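Fucolectin-related protein (Streptococcus pneumoniae, PDB 2WMF) probably hydrolyses host blood-group carbohydrate antigens, as a family 98 glycoside hydrolase of which this is the catalytic module. Local coordinates at residues A[52-57]-A[502-507]; A[153-158]-A[187-192]; A[228-233]-A[329-334]; A[277-282]-A[288-293]; A[435-438]-A[443-446]. All blocks are in the same frame, centred on the assembly; numbering follows the deposited sequence.

Contact 1 (A[52-57]-A[502-507]); sequences GLWWGN and KSWKKE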
# COMPACT_ATOMS: atom_id res chain seq x y z
N GLY A 52 23.70 12.32 -11.12
CA GLY A 52 23.38 10.91 -11.02
C GLY A 52 21.98 10.55 -10.54
O GLY A 52 21.73 9.36 -10.30
N LEU A 53 21.08 11.53 -10.37
CA LEU A 53 19.65 11.24 -9.97
C LEU A 53 18.61 11.98 -10.83
O LEU A 53 18.81 13.12 -11.26
CB LEU A 53 19.39 11.56 -8.47
CG LEU A 53 20.21 10.80 -7.43
CD1 LEU A 53 19.96 11.42 -6.06
CD2 LEU A 53 19.88 9.30 -7.41
N TRP A 54 17.51 11.29 -11.09
CA TRP A 54 16.40 11.79 -11.92
C TRP A 54 15.46 12.67 -11.09
O TRP A 54 15.54 12.71 -9.85
CB TRP A 54 15.69 10.59 -12.54
CG TRP A 54 14.76 10.91 -13.68
CD1 TRP A 54 13.43 10.61 -13.75
CD2 TRP A 54 15.09 11.56 -14.91
NE1 TRP A 54 12.90 11.02 -14.96
CE2 TRP A 54 13.89 11.62 -15.68
CE3 TRP A 54 16.26 12.10 -15.43
CZ2 TRP A 54 13.86 12.20 -16.95
CZ3 TRP A 54 16.22 12.69 -16.69
CH2 TRP A 54 15.02 12.74 -17.43
N TRP A 55 14.59 13.41 -11.76
CA TRP A 55 13.53 14.22 -11.11
C TRP A 55 14.06 15.37 -10.25
O TRP A 55 13.34 15.94 -9.43
CB TRP A 55 12.55 13.29 -10.34
CG TRP A 55 11.56 12.62 -11.25
CD1 TRP A 55 10.86 13.22 -12.25
CD2 TRP A 55 11.23 11.23 -11.31
NE1 TRP A 55 10.06 12.30 -12.88
CE2 TRP A 55 10.30 11.06 -12.34
CE3 TRP A 55 11.63 10.10 -10.57
CZ2 TRP A 55 9.73 9.83 -12.62
CZ3 TRP A 55 11.09 8.87 -10.89
CH2 TRP A 55 10.14 8.76 -11.90
N GLY A 56 15.31 15.76 -10.48
CA GLY A 56 15.88 16.90 -9.79
C GLY A 56 16.15 16.71 -8.31
O GLY A 56 16.36 17.67 -7.58
N ASN A 57 16.13 15.46 -7.86
CA ASN A 57 16.25 15.17 -6.45
C ASN A 57 17.69 14.90 -6.03
O ASN A 57 18.57 14.61 -6.86
CB ASN A 57 15.33 13.97 -6.13
CG ASN A 57 13.84 14.30 -6.26
OD1 ASN A 57 13.46 15.45 -6.11
ND2 ASN A 57 13.00 13.28 -6.49
N LYS A 502 7.85 9.38 -23.48
CA LYS A 502 8.87 10.32 -23.03
C LYS A 502 9.25 10.12 -21.55
O LYS A 502 9.91 11.00 -20.96
CB LYS A 502 8.39 11.75 -23.24
CG LYS A 502 7.95 12.09 -24.66
CD LYS A 502 9.02 11.82 -25.66
CE LYS A 502 8.59 12.29 -27.06
NZ LYS A 502 9.60 11.72 -28.03
N SER A 503 8.85 8.99 -20.97
CA SER A 503 9.38 8.57 -19.67
C SER A 503 10.92 8.59 -19.75
O SER A 503 11.50 8.18 -20.76
CB SER A 503 8.96 7.15 -19.29
OG SER A 503 7.59 7.01 -19.09
N TRP A 504 11.58 9.11 -18.71
CA TRP A 504 13.04 9.14 -18.64
C TRP A 504 13.65 10.15 -19.65
O TRP A 504 14.88 10.16 -19.82
CB TRP A 504 13.72 7.76 -18.75
CG TRP A 504 13.14 6.71 -17.87
CD1 TRP A 504 12.53 5.56 -18.27
CD2 TRP A 504 13.09 6.71 -16.43
NE1 TRP A 504 12.11 4.85 -17.19
CE2 TRP A 504 12.43 5.52 -16.05
CE3 TRP A 504 13.55 7.57 -15.44
CZ2 TRP A 504 12.20 5.19 -14.69
CZ3 TRP A 504 13.35 7.22 -14.10
CH2 TRP A 504 12.67 6.06 -13.74
N LYS A 505 12.82 11.02 -20.24
CA LYS A 505 13.27 12.06 -21.18
C LYS A 505 12.86 13.47 -20.72
O LYS A 505 12.18 13.63 -19.70
CB LYS A 505 12.72 11.75 -22.59
CG LYS A 505 13.15 10.39 -23.13
CD LYS A 505 12.65 10.16 -24.54
CE LYS A 505 13.27 8.93 -25.22
NZ LYS A 505 13.10 7.61 -24.49
N LYS A 506 13.28 14.50 -21.46
CA LYS A 506 13.08 15.89 -21.05
C LYS A 506 11.63 16.28 -20.77
O LYS A 506 11.34 17.06 -19.86
CB LYS A 506 13.68 16.85 -22.13
CG LYS A 506 12.98 16.82 -23.48
CD LYS A 506 13.60 17.82 -24.48
CE LYS A 506 12.61 18.16 -25.59
NZ LYS A 506 13.27 18.19 -26.90
N GLU A 507 10.68 15.72 -21.53
CA GLU A 507 9.28 16.03 -21.32
C GLU A 507 8.83 15.63 -19.92
O GLU A 507 8.02 16.32 -19.30
CB GLU A 507 8.37 15.37 -22.37
CG GLU A 507 8.55 15.93 -23.79
CD GLU A 507 9.68 15.31 -24.60
OE1 GLU A 507 10.52 14.46 -24.10
OE2 GLU A 507 9.73 15.69 -25.81
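Trp54 and Trp504 meet at a slant in an aromatic cluster that Trp55 completes, a case of indoles joining the rim of a (beta/alpha)8 barrel to a distant part of the chain. The five-membered ring of Trp54 and the six-membered ring of Trp504 are inclined at 52°, with centroids 4.9 Å apart. Trp504 CE3 sits over one face of the Trp54 indole, and its neighbour CZ3 comes within 3.4 Å of Trp54 CD1. The chi1 of Trp54, -165°, swings its indole away from its own backbone N and across to the 502-507 segment. Trp55 meets Trp504 obliquely, planes at 45°, with Trp55 CH2 4.1 Å from Trp504 CH2, while Trp54 CD1 covers the centre of one Trp55 face. Polar fastening comes from helix 506-517, where Glu508 OE1 bonds both Trp54 NE1 and Trp504 N. Beside NE1, on the benzo edge of the Trp54 indole, Lys505 O lies near the ring plane, 3.5 Å from Trp54 CZ2.

Contact 2 (A[153-158]-A[187-192]); sequences WIYNNQ and WETIMN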
# COMPACT_ATOMS: atom_id res chain seq x y z
N TRP A 153 5.48 -9.67 -16.32
CA TRP A 153 5.40 -9.66 -17.77
C TRP A 153 6.58 -10.30 -18.50
O TRP A 153 6.62 -10.33 -19.75
CB TRP A 153 5.18 -8.23 -18.28
CG TRP A 153 6.28 -7.26 -17.91
CD1 TRP A 153 6.38 -6.58 -16.74
CD2 TRP A 153 7.41 -6.86 -18.71
NE1 TRP A 153 7.53 -5.81 -16.74
CE2 TRP A 153 8.16 -5.94 -17.95
CE3 TRP A 153 7.86 -7.19 -20.00
CZ2 TRP A 153 9.32 -5.34 -18.43
CZ3 TRP A 153 9.03 -6.56 -20.48
CH2 TRP A 153 9.76 -5.68 -19.70
N ILE A 154 7.52 -10.81 -17.72
CA ILE A 154 8.83 -11.22 -18.26
C ILE A 154 9.48 -12.29 -17.37
O ILE A 154 10.66 -12.23 -17.02
CB ILE A 154 9.70 -9.96 -18.54
CG1 ILE A 154 10.97 -10.27 -19.31
CG2 ILE A 154 10.01 -9.16 -17.26
CD1 ILE A 154 11.43 -9.09 -20.17
N TYR A 155 8.67 -13.26 -16.98
CA TYR A 155 9.12 -14.30 -16.04
C TYR A 155 10.16 -15.21 -16.70
O TYR A 155 10.07 -15.56 -17.89
CB TYR A 155 7.94 -15.12 -15.57
CG TYR A 155 8.34 -16.23 -14.63
CD1 TYR A 155 8.75 -15.93 -13.34
CD2 TYR A 155 8.39 -17.59 -15.04
CE1 TYR A 155 9.18 -16.93 -12.46
CE2 TYR A 155 8.81 -18.60 -14.14
CZ TYR A 155 9.18 -18.24 -12.85
OH TYR A 155 9.65 -19.17 -11.88
N ASN A 156 11.12 -15.67 -15.91
CA ASN A 156 12.00 -16.79 -16.29
C ASN A 156 12.40 -17.57 -15.04
O ASN A 156 12.22 -17.10 -13.91
CB ASN A 156 13.21 -16.32 -17.10
CG ASN A 156 14.19 -15.52 -16.27
OD1 ASN A 156 14.79 -16.06 -15.33
ND2 ASN A 156 14.35 -14.24 -16.59
N ASN A 157 12.93 -18.76 -15.25
CA ASN A 157 13.16 -19.70 -14.15
C ASN A 157 14.41 -19.40 -13.29
O ASN A 157 14.67 -20.13 -12.33
CB ASN A 157 13.23 -21.14 -14.66
CG ASN A 157 14.42 -21.41 -15.57
OD1 ASN A 157 15.47 -20.73 -15.54
ND2 ASN A 157 14.29 -22.46 -16.40
N GLN A 158 15.16 -18.37 -13.62
CA GLN A 158 16.32 -17.95 -12.79
C GLN A 158 15.96 -16.96 -11.65
O GLN A 158 16.75 -16.75 -10.73
CB GLN A 158 17.42 -17.35 -13.65
CG GLN A 158 17.96 -18.28 -14.72
CD GLN A 158 19.20 -17.76 -15.44
OE1 GLN A 158 20.01 -17.01 -14.89
NE2 GLN A 158 19.36 -18.20 -16.69
N TRP A 187 2.80 -15.42 -8.38
CA TRP A 187 3.18 -15.77 -7.02
C TRP A 187 3.05 -17.27 -6.77
O TRP A 187 3.86 -17.86 -5.99
CB TRP A 187 2.39 -14.94 -5.98
CG TRP A 187 2.91 -13.56 -5.83
CD1 TRP A 187 2.24 -12.40 -6.06
CD2 TRP A 187 4.21 -13.16 -5.34
NE1 TRP A 187 3.04 -11.32 -5.79
CE2 TRP A 187 4.26 -11.76 -5.36
CE3 TRP A 187 5.34 -13.87 -4.92
CZ2 TRP A 187 5.39 -11.03 -4.94
CZ3 TRP A 187 6.48 -13.15 -4.56
CH2 TRP A 187 6.50 -11.75 -4.55
N GLU A 188 2.07 -17.92 -7.38
CA GLU A 188 1.96 -19.38 -7.27
C GLU A 188 3.26 -20.02 -7.81
O GLU A 188 3.84 -20.96 -7.23
CB GLU A 188 0.73 -19.89 -8.03
CG GLU A 188 -0.56 -19.64 -7.35
CD GLU A 188 -1.79 -19.84 -8.21
OE1 GLU A 188 -1.68 -20.32 -9.39
OE2 GLU A 188 -2.90 -19.57 -7.68
N THR A 189 3.76 -19.47 -8.90
CA THR A 189 4.92 -20.03 -9.58
C THR A 189 6.18 -19.81 -8.77
O THR A 189 7.01 -20.74 -8.61
CB THR A 189 5.03 -19.43 -11.03
OG1 THR A 189 3.88 -19.82 -11.77
CG2 THR A 189 6.24 -19.97 -11.74
N ILE A 190 6.31 -18.63 -8.19
CA ILE A 190 7.52 -18.33 -7.37
C ILE A 190 7.66 -19.32 -6.21
O ILE A 190 8.74 -19.85 -6.00
CB ILE A 190 7.52 -16.86 -6.84
CG1 ILE A 190 7.55 -15.90 -8.04
CG2 ILE A 190 8.62 -16.60 -5.81
CD1 ILE A 190 8.55 -16.16 -9.05
N MET A 191 6.59 -19.53 -5.46
CA MET A 191 6.68 -20.37 -4.26
C MET A 191 6.63 -21.88 -4.56
O MET A 191 6.94 -22.71 -3.70
CB MET A 191 5.68 -19.92 -3.18
CG MET A 191 6.03 -20.31 -1.74
SD MET A 191 7.61 -19.65 -1.17
CE MET A 191 7.18 -17.92 -0.77
N ASN A 192 6.25 -22.27 -5.78
CA ASN A 192 6.49 -23.65 -6.26
C ASN A 192 7.96 -23.95 -6.58
O ASN A 192 8.34 -25.12 -6.67
CB ASN A 192 5.60 -23.97 -7.51
CG ASN A 192 4.16 -24.35 -7.16
OD1 ASN A 192 3.21 -23.99 -7.91
ND2 ASN A 192 3.96 -25.04 -6.06
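The phenol ring of Tyr155 receives two methyl groups from the helix opposite, Thr189 CG2 and Ile190 CD1, both on the same side of the ring plane and both coming in at a slant. The setting is a (beta/alpha)8 barrel, in which the loop after strand 143-149 leans on helix 184-192, itself placed after the next strand, 176-180. Thr189 CG2 works at the phenol end, 3.5 Å from Tyr155 OH and 3.6 Å from Tyr155 CZ. Ile190 CD1 comes obliquely to Tyr155 CE1, at 3.6 Å, its side chain running past that of the tyrosine in the opposite sense.

Two torsional choices bring these groups together. Tyr155 holds CG anti to its own N (chi1 178°), which extends the ring toward the helix. Thr189 turns its hydroxyl back to Trp185 O, one turn earlier, and thereby presents the methyl outward. Behind the contact Ile190 rests on Phe196 of helix 194-203. Just beyond the tyrosine the loop prepares for helix 159-172: Asn156 OD1 accepts a capping bond from Gln158 N at 2.9 Å, with the donor lying in the carbonyl plane.

Contact 3 (A[228-233]-A[329-334]); sequences GFWLSG and EEVVNR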
# COMPACT_ATOMS: atom_id res chain seq x y z
N GLY A 228 -1.19 -14.44 2.61
CA GLY A 228 -1.20 -15.88 2.93
C GLY A 228 0.21 -16.43 3.16
O GLY A 228 0.42 -17.27 4.06
N PHE A 229 1.20 -15.96 2.40
CA PHE A 229 2.62 -16.36 2.61
C PHE A 229 3.10 -15.97 4.02
O PHE A 229 3.78 -16.74 4.70
CB PHE A 229 3.55 -15.69 1.59
CG PHE A 229 3.41 -16.18 0.15
CD1 PHE A 229 3.11 -17.49 -0.17
CD2 PHE A 229 3.66 -15.29 -0.87
CE1 PHE A 229 3.07 -17.88 -1.50
CE2 PHE A 229 3.62 -15.67 -2.17
CZ PHE A 229 3.31 -16.94 -2.51
N TRP A 230 2.73 -14.78 4.45
CA TRP A 230 3.08 -14.24 5.77
C TRP A 230 2.40 -15.13 6.83
O TRP A 230 3.04 -15.56 7.78
CB TRP A 230 2.59 -12.80 5.86
CG TRP A 230 2.67 -12.17 7.21
CD1 TRP A 230 3.80 -11.97 7.97
CD2 TRP A 230 1.57 -11.65 7.96
NE1 TRP A 230 3.44 -11.36 9.18
CE2 TRP A 230 2.08 -11.13 9.15
CE3 TRP A 230 0.19 -11.53 7.70
CZ2 TRP A 230 1.26 -10.52 10.10
CZ3 TRP A 230 -0.62 -10.94 8.65
CH2 TRP A 230 -0.08 -10.43 9.82
N LEU A 231 1.10 -15.39 6.66
CA LEU A 231 0.35 -16.21 7.62
C LEU A 231 0.90 -17.65 7.69
O LEU A 231 0.76 -18.34 8.72
CB LEU A 231 -1.13 -16.22 7.24
CG LEU A 231 -1.85 -14.90 7.49
CD1 LEU A 231 -3.26 -14.75 6.81
CD2 LEU A 231 -1.96 -14.62 9.01
N SER A 232 1.48 -18.12 6.58
CA SER A 232 2.06 -19.46 6.48
C SER A 232 3.49 -19.59 7.00
O SER A 232 4.07 -20.68 6.95
CB SER A 232 2.02 -19.92 5.01
OG SER A 232 0.70 -19.98 4.47
N GLY A 233 4.06 -18.47 7.44
CA GLY A 233 5.42 -18.44 8.00
C GLY A 233 6.53 -18.39 6.99
O GLY A 233 7.70 -18.65 7.33
N GLU A 329 -1.06 -13.16 14.90
CA GLU A 329 -2.01 -13.94 15.70
C GLU A 329 -3.43 -13.31 15.68
O GLU A 329 -4.42 -14.03 15.65
CB GLU A 329 -1.47 -14.17 17.13
CG GLU A 329 -1.26 -12.94 17.93
CD GLU A 329 0.14 -12.31 17.82
OE1 GLU A 329 0.89 -12.54 16.86
OE2 GLU A 329 0.49 -11.52 18.72
N GLU A 330 -3.50 -11.99 15.62
CA GLU A 330 -4.82 -11.31 15.48
C GLU A 330 -5.48 -11.68 14.12
O GLU A 330 -6.69 -11.92 14.05
CB GLU A 330 -4.70 -9.80 15.61
CG GLU A 330 -4.45 -9.27 17.02
CD GLU A 330 -4.18 -7.77 16.95
OE1 GLU A 330 -5.22 -7.10 16.88
OE2 GLU A 330 -2.98 -7.30 16.86
N VAL A 331 -4.68 -11.68 13.06
CA VAL A 331 -5.18 -12.08 11.75
C VAL A 331 -5.58 -13.55 11.74
O VAL A 331 -6.69 -13.88 11.33
CB VAL A 331 -4.22 -11.70 10.63
CG1 VAL A 331 -4.75 -12.14 9.26
CG2 VAL A 331 -3.99 -10.19 10.64
N VAL A 332 -4.73 -14.43 12.26
CA VAL A 332 -5.12 -15.84 12.39
C VAL A 332 -6.45 -15.98 13.15
O VAL A 332 -7.40 -16.66 12.71
CB VAL A 332 -3.99 -16.69 13.03
CG1 VAL A 332 -4.53 -18.05 13.49
CG2 VAL A 332 -2.83 -16.80 12.03
N ASN A 333 -6.56 -15.29 14.27
CA ASN A 333 -7.70 -15.54 15.16
C ASN A 333 -9.04 -15.02 14.64
O ASN A 333 -10.08 -15.58 14.99
CB ASN A 333 -7.37 -15.12 16.58
CG ASN A 333 -6.42 -16.14 17.24
OD1 ASN A 333 -6.57 -17.35 16.99
ND2 ASN A 333 -5.45 -15.69 17.99
N ARG A 334 -9.01 -14.04 13.75
CA ARG A 334 -10.24 -13.53 13.13
C ARG A 334 -10.64 -14.31 11.86
O ARG A 334 -11.72 -14.08 11.29
CB ARG A 334 -10.09 -12.04 12.79
CG ARG A 334 -9.35 -11.82 11.47
CD ARG A 334 -8.92 -10.40 11.29
NE ARG A 334 -8.24 -10.21 10.02
CZ ARG A 334 -7.69 -9.08 9.59
NH1 ARG A 334 -7.70 -8.00 10.35
NH2 ARG A 334 -7.16 -9.06 8.38
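Leu231 and Val331 show how a branched side chain serves as both bump and hollow. The forked end of Leu231 pushes toward the groove between two consecutive valines of the facing helix: its CD2 lies 3.7 Å from Val331 CG1 and 3.8 Å from Val332 CG2. Leu231 CD1 also reaches Val331 CG1, at 3.9 Å, so this one methyl is seated against both tips of the fork. Pro375 and Phe390 touch Leu231 as well. The other methyl of Val331, CG2, meets the Trp230 indole at its edge and near its plane, 4.0 Å from CZ3. Trp230 has CG anti to N (chi1 171°), which sends the ring forward beside the leucine. Val331 CG2 is then held from a second direction by the guanidinium of Arg334, whose face it covers. No hydrogen bond crosses between the segments; the contact is apolar packing. Directly after Leu231 the first helix ends in a Schellman motif at Gly233. Within the fold, helix 219-231 belongs to the barrel's outer layer, and Trp230 meets Trp238 of strand 237-243. Helix 328-334 packs outside it, with Arg334 NH1 bonded to Thr284 O beyond helix 272-283.

Contact 4 (A[277-282]-A[288-293]); sequences MEMMNV and TVYNFE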
# COMPACT_ATOMS: atom_id res chain seq x y z
N MET A 277 -6.00 4.85 0.96
CA MET A 277 -6.93 3.71 1.01
C MET A 277 -6.26 2.38 0.58
O MET A 277 -6.49 1.32 1.20
CB MET A 277 -8.16 4.02 0.18
CG MET A 277 -8.98 5.18 0.79
SD MET A 277 -10.02 6.15 -0.36
CE MET A 277 -10.78 4.85 -1.19
N GLU A 278 -5.42 2.42 -0.45
CA GLU A 278 -4.59 1.27 -0.82
C GLU A 278 -3.67 0.83 0.37
O GLU A 278 -3.54 -0.35 0.64
CB GLU A 278 -3.78 1.52 -2.10
CG GLU A 278 -4.57 1.94 -3.33
CD GLU A 278 -3.81 1.70 -4.61
OE1 GLU A 278 -3.10 0.69 -4.71
OE2 GLU A 278 -3.86 2.56 -5.52
N MET A 279 -3.08 1.81 1.07
CA MET A 279 -2.28 1.48 2.25
C MET A 279 -3.16 0.84 3.33
O MET A 279 -2.74 -0.11 4.00
CB MET A 279 -1.59 2.72 2.85
CG MET A 279 -0.63 3.44 1.85
SD MET A 279 -0.10 5.06 2.50
CE MET A 279 0.95 4.60 3.89
N MET A 280 -4.39 1.35 3.51
CA MET A 280 -5.31 0.74 4.48
C MET A 280 -5.60 -0.75 4.21
O MET A 280 -5.69 -1.51 5.13
CB MET A 280 -6.63 1.50 4.50
CG MET A 280 -7.57 1.06 5.61
SD MET A 280 -9.18 1.87 5.59
CE MET A 280 -8.73 3.49 6.20
N ASN A 281 -5.72 -1.17 2.94
CA ASN A 281 -5.91 -2.56 2.59
C ASN A 281 -4.77 -3.43 3.10
O ASN A 281 -4.98 -4.60 3.46
CB ASN A 281 -5.99 -2.71 1.06
CG ASN A 281 -7.32 -2.24 0.48
OD1 ASN A 281 -8.24 -1.80 1.19
ND2 ASN A 281 -7.40 -2.30 -0.86
N VAL A 282 -3.57 -2.86 3.05
CA VAL A 282 -2.34 -3.56 3.49
C VAL A 282 -2.31 -3.60 5.03
O VAL A 282 -2.23 -4.70 5.64
CB VAL A 282 -1.09 -2.91 2.87
CG1 VAL A 282 0.18 -3.44 3.53
CG2 VAL A 282 -1.08 -3.14 1.31
N THR A 288 3.07 -4.44 6.71
CA THR A 288 3.96 -3.56 7.46
C THR A 288 5.01 -2.82 6.65
O THR A 288 5.82 -2.09 7.22
CB THR A 288 4.69 -4.38 8.56
OG1 THR A 288 5.29 -5.53 7.96
CG2 THR A 288 3.74 -4.80 9.68
N VAL A 289 5.00 -3.01 5.33
CA VAL A 289 5.98 -2.37 4.46
C VAL A 289 5.25 -1.68 3.31
O VAL A 289 4.47 -2.30 2.64
CB VAL A 289 7.02 -3.41 3.91
CG1 VAL A 289 7.93 -2.74 2.87
CG2 VAL A 289 7.82 -4.03 5.08
N TYR A 290 5.55 -0.40 3.10
CA TYR A 290 4.85 0.47 2.13
C TYR A 290 5.86 1.15 1.22
O TYR A 290 6.79 1.83 1.70
CB TYR A 290 4.03 1.52 2.88
CG TYR A 290 3.08 0.98 3.93
CD1 TYR A 290 1.75 0.74 3.64
CD2 TYR A 290 3.51 0.75 5.24
CE1 TYR A 290 0.88 0.27 4.61
CE2 TYR A 290 2.66 0.26 6.22
CZ TYR A 290 1.33 0.03 5.90
OH TYR A 290 0.45 -0.45 6.86
N ASN A 291 5.65 0.98 -0.09
CA ASN A 291 6.46 1.56 -1.13
C ASN A 291 5.51 2.15 -2.18
O ASN A 291 4.35 1.80 -2.18
CB ASN A 291 7.38 0.47 -1.74
CG ASN A 291 8.62 1.01 -2.45
OD1 ASN A 291 8.78 2.22 -2.70
ND2 ASN A 291 9.54 0.07 -2.75
N PHE A 292 6.02 3.01 -3.06
CA PHE A 292 5.18 3.81 -3.95
C PHE A 292 5.85 4.14 -5.27
O PHE A 292 7.07 4.36 -5.33
CB PHE A 292 4.79 5.15 -3.29
CG PHE A 292 4.08 4.94 -2.00
CD1 PHE A 292 2.69 4.79 -1.97
CD2 PHE A 292 4.80 4.76 -0.83
CE1 PHE A 292 2.03 4.53 -0.78
CE2 PHE A 292 4.15 4.48 0.39
CZ PHE A 292 2.76 4.33 0.40
N GLU A 293 5.02 4.21 -6.31
CA GLU A 293 5.35 4.87 -7.57
C GLU A 293 4.08 5.59 -8.01
O GLU A 293 3.02 5.32 -7.49
CB GLU A 293 5.72 3.83 -8.65
CG GLU A 293 6.92 2.99 -8.36
CD GLU A 293 7.35 2.09 -9.55
OE1 GLU A 293 7.25 2.53 -10.73
OE2 GLU A 293 7.79 0.94 -9.29
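Met279 supplies most of the helix side of this contact, fitting its side chain against two aromatic residues, Tyr290 and Phe292, of the adjoining strand. The closest packing is a Met-aromatic contact: Met279 SD stands at the edge of the Phe292 ring, 3.6 Å from CZ, with the sulfur 74° off the ring normal. Met279 CG lies in the plane of the same ring. A bend at chi3, 69°, folds the terminal methyl CE back until it is 3.9 Å from Tyr290 CD1. Tyr290 is also held at its edge, where Met279 O sits in the ring plane 3.7 Å from CE1. Val282, one turn further along, adds CG1 to that same ring atom, Tyr290 CE1, at 3.9 Å.

Toward Thr288 the fit slackens. There the nearest approach is Val282 CG1 to Thr288 N, 4.4 Å, and the threonine side chain starts out away from the helix, its OG1 bonded to Asn237 OD1. This looser end does not open to solvent, for every touching residue is buried; Phe316 and Phe317 of helix 307-322 close over Met279 as well. The helix and strand run close to antiparallel, at 152°, as expected for the return leg of a beta-alpha-beta crossover. Here the crossover links the neighbouring parallel strands 237-243 and 289-293, the latter being the strand that closes the (beta/alpha)8 barrel against strand 39-45.

Contact 5 (A[435-438]-A[443-446]); sequences NSNA and NQQV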
# COMPACT_ATOMS: atom_id res chain seq x y z
N ASN A 435 -15.19 5.04 0.97
CA ASN A 435 -16.04 5.01 -0.21
C ASN A 435 -15.25 4.23 -1.28
O ASN A 435 -14.10 4.58 -1.57
CB ASN A 435 -16.33 6.45 -0.67
CG ASN A 435 -17.19 6.52 -1.93
OD1 ASN A 435 -16.96 5.76 -2.89
ND2 ASN A 435 -18.23 7.38 -1.91
N SER A 436 -15.85 3.16 -1.81
CA SER A 436 -15.18 2.23 -2.71
C SER A 436 -15.19 2.58 -4.20
O SER A 436 -14.73 1.77 -5.03
CB SER A 436 -15.75 0.81 -2.56
OG SER A 436 -17.09 0.73 -2.97
N ASN A 437 -15.74 3.77 -4.54
CA ASN A 437 -15.78 4.24 -5.93
C ASN A 437 -14.47 4.92 -6.38
O ASN A 437 -14.15 6.02 -5.93
CB ASN A 437 -16.95 5.21 -6.09
CG ASN A 437 -18.31 4.55 -6.01
OD1 ASN A 437 -18.47 3.38 -6.35
ND2 ASN A 437 -19.31 5.31 -5.52
N ALA A 438 -13.72 4.23 -7.25
CA ALA A 438 -12.39 4.74 -7.65
C ALA A 438 -12.51 5.97 -8.55
O ALA A 438 -11.73 6.93 -8.41
CB ALA A 438 -11.53 3.64 -8.36
N ASN A 443 -21.70 9.17 -3.81
CA ASN A 443 -21.52 8.97 -2.37
C ASN A 443 -21.95 7.59 -1.93
O ASN A 443 -22.78 6.96 -2.58
CB ASN A 443 -22.34 9.98 -1.56
CG ASN A 443 -21.72 11.37 -1.51
OD1 ASN A 443 -20.98 11.78 -2.41
ND2 ASN A 443 -22.01 12.11 -0.40
N GLN A 444 -21.38 7.13 -0.81
CA GLN A 444 -21.79 5.90 -0.16
C GLN A 444 -22.06 6.17 1.31
O GLN A 444 -21.48 7.08 1.91
CB GLN A 444 -20.76 4.79 -0.36
CG GLN A 444 -20.57 4.40 -1.82
CD GLN A 444 -19.46 3.36 -2.05
OE1 GLN A 444 -18.60 3.16 -1.18
NE2 GLN A 444 -19.44 2.74 -3.24
N GLN A 445 -22.89 5.30 1.88
CA GLN A 445 -23.29 5.42 3.26
C GLN A 445 -23.04 4.10 3.98
O GLN A 445 -23.15 3.02 3.40
CB GLN A 445 -24.77 5.81 3.39
CG GLN A 445 -25.14 7.11 2.71
CD GLN A 445 -25.25 7.01 1.19
OE1 GLN A 445 -25.82 6.06 0.66
NE2 GLN A 445 -24.75 8.05 0.48
N VAL A 446 -22.67 4.22 5.27
CA VAL A 446 -22.62 3.10 6.16
C VAL A 446 -23.34 3.45 7.44
O VAL A 446 -23.31 4.60 7.90
CB VAL A 446 -21.17 2.63 6.45
CG1 VAL A 446 -20.47 2.14 5.13
CG2 VAL A 446 -20.30 3.65 7.15
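Gln444 OE1 takes the shortest bond of the contact, from Ser436 N at 2.8 Å and close to straight, 165° at the hydrogen. The donor stands well above the amide plane of the glutamine, 41° out of it. From the other end of the same amide, Gln444 NE2 gives a hydrogen bond to Ser436 OG at 3.1 Å, and this partner does lie in the amide plane. The serine is thus held through backbone and hydroxyl at once, and the two bonds together fix the rotation of the glutamine head. Its chain beyond CG is extended, which carries the amide from the strand to the loop.

The loop follows strand 430-434 of one six-stranded antiparallel sheet and leads to strand 444-449 of the other, so the glutamine ties the connection back to the start of the strand it enters. The amide of Asn435 stacks on that of Gln444 with planes only 1° apart, OD1 of the asparagine being 3.6 Å from CD of the glutamine. That OD1 also accepts from Asn437 N at 2.9 Å, an Asx turn, while Asn435 ND2 is bonded to Leu462 O and Lys442 O. Asn437 sets its own amide steeply across that of Gln444, and its ND2 likewise bonds to Lys442 O.

Contact 1 opens in the loop after the first barrel strand and closes only at 502-507, some 445 residues later, so that the other four all nest inside its loop and barrel and C-terminal regions are tied together. Contact 2 comes next, closing a short loop between the segment after strand 143-149 and helix 184-192. Contact 3 then joins barrel helix 219-231 to helix 328-334, and contact 4, the link between helix 272-283 and the last barrel strand, is nested within it. Contact 5 follows in series, closing a tight loop between the two antiparallel sheets. None cross. Contacts 2 and 3 touch where Met191 packs on Phe229; contacts 4 and 5 touch through Met277 and Asn435.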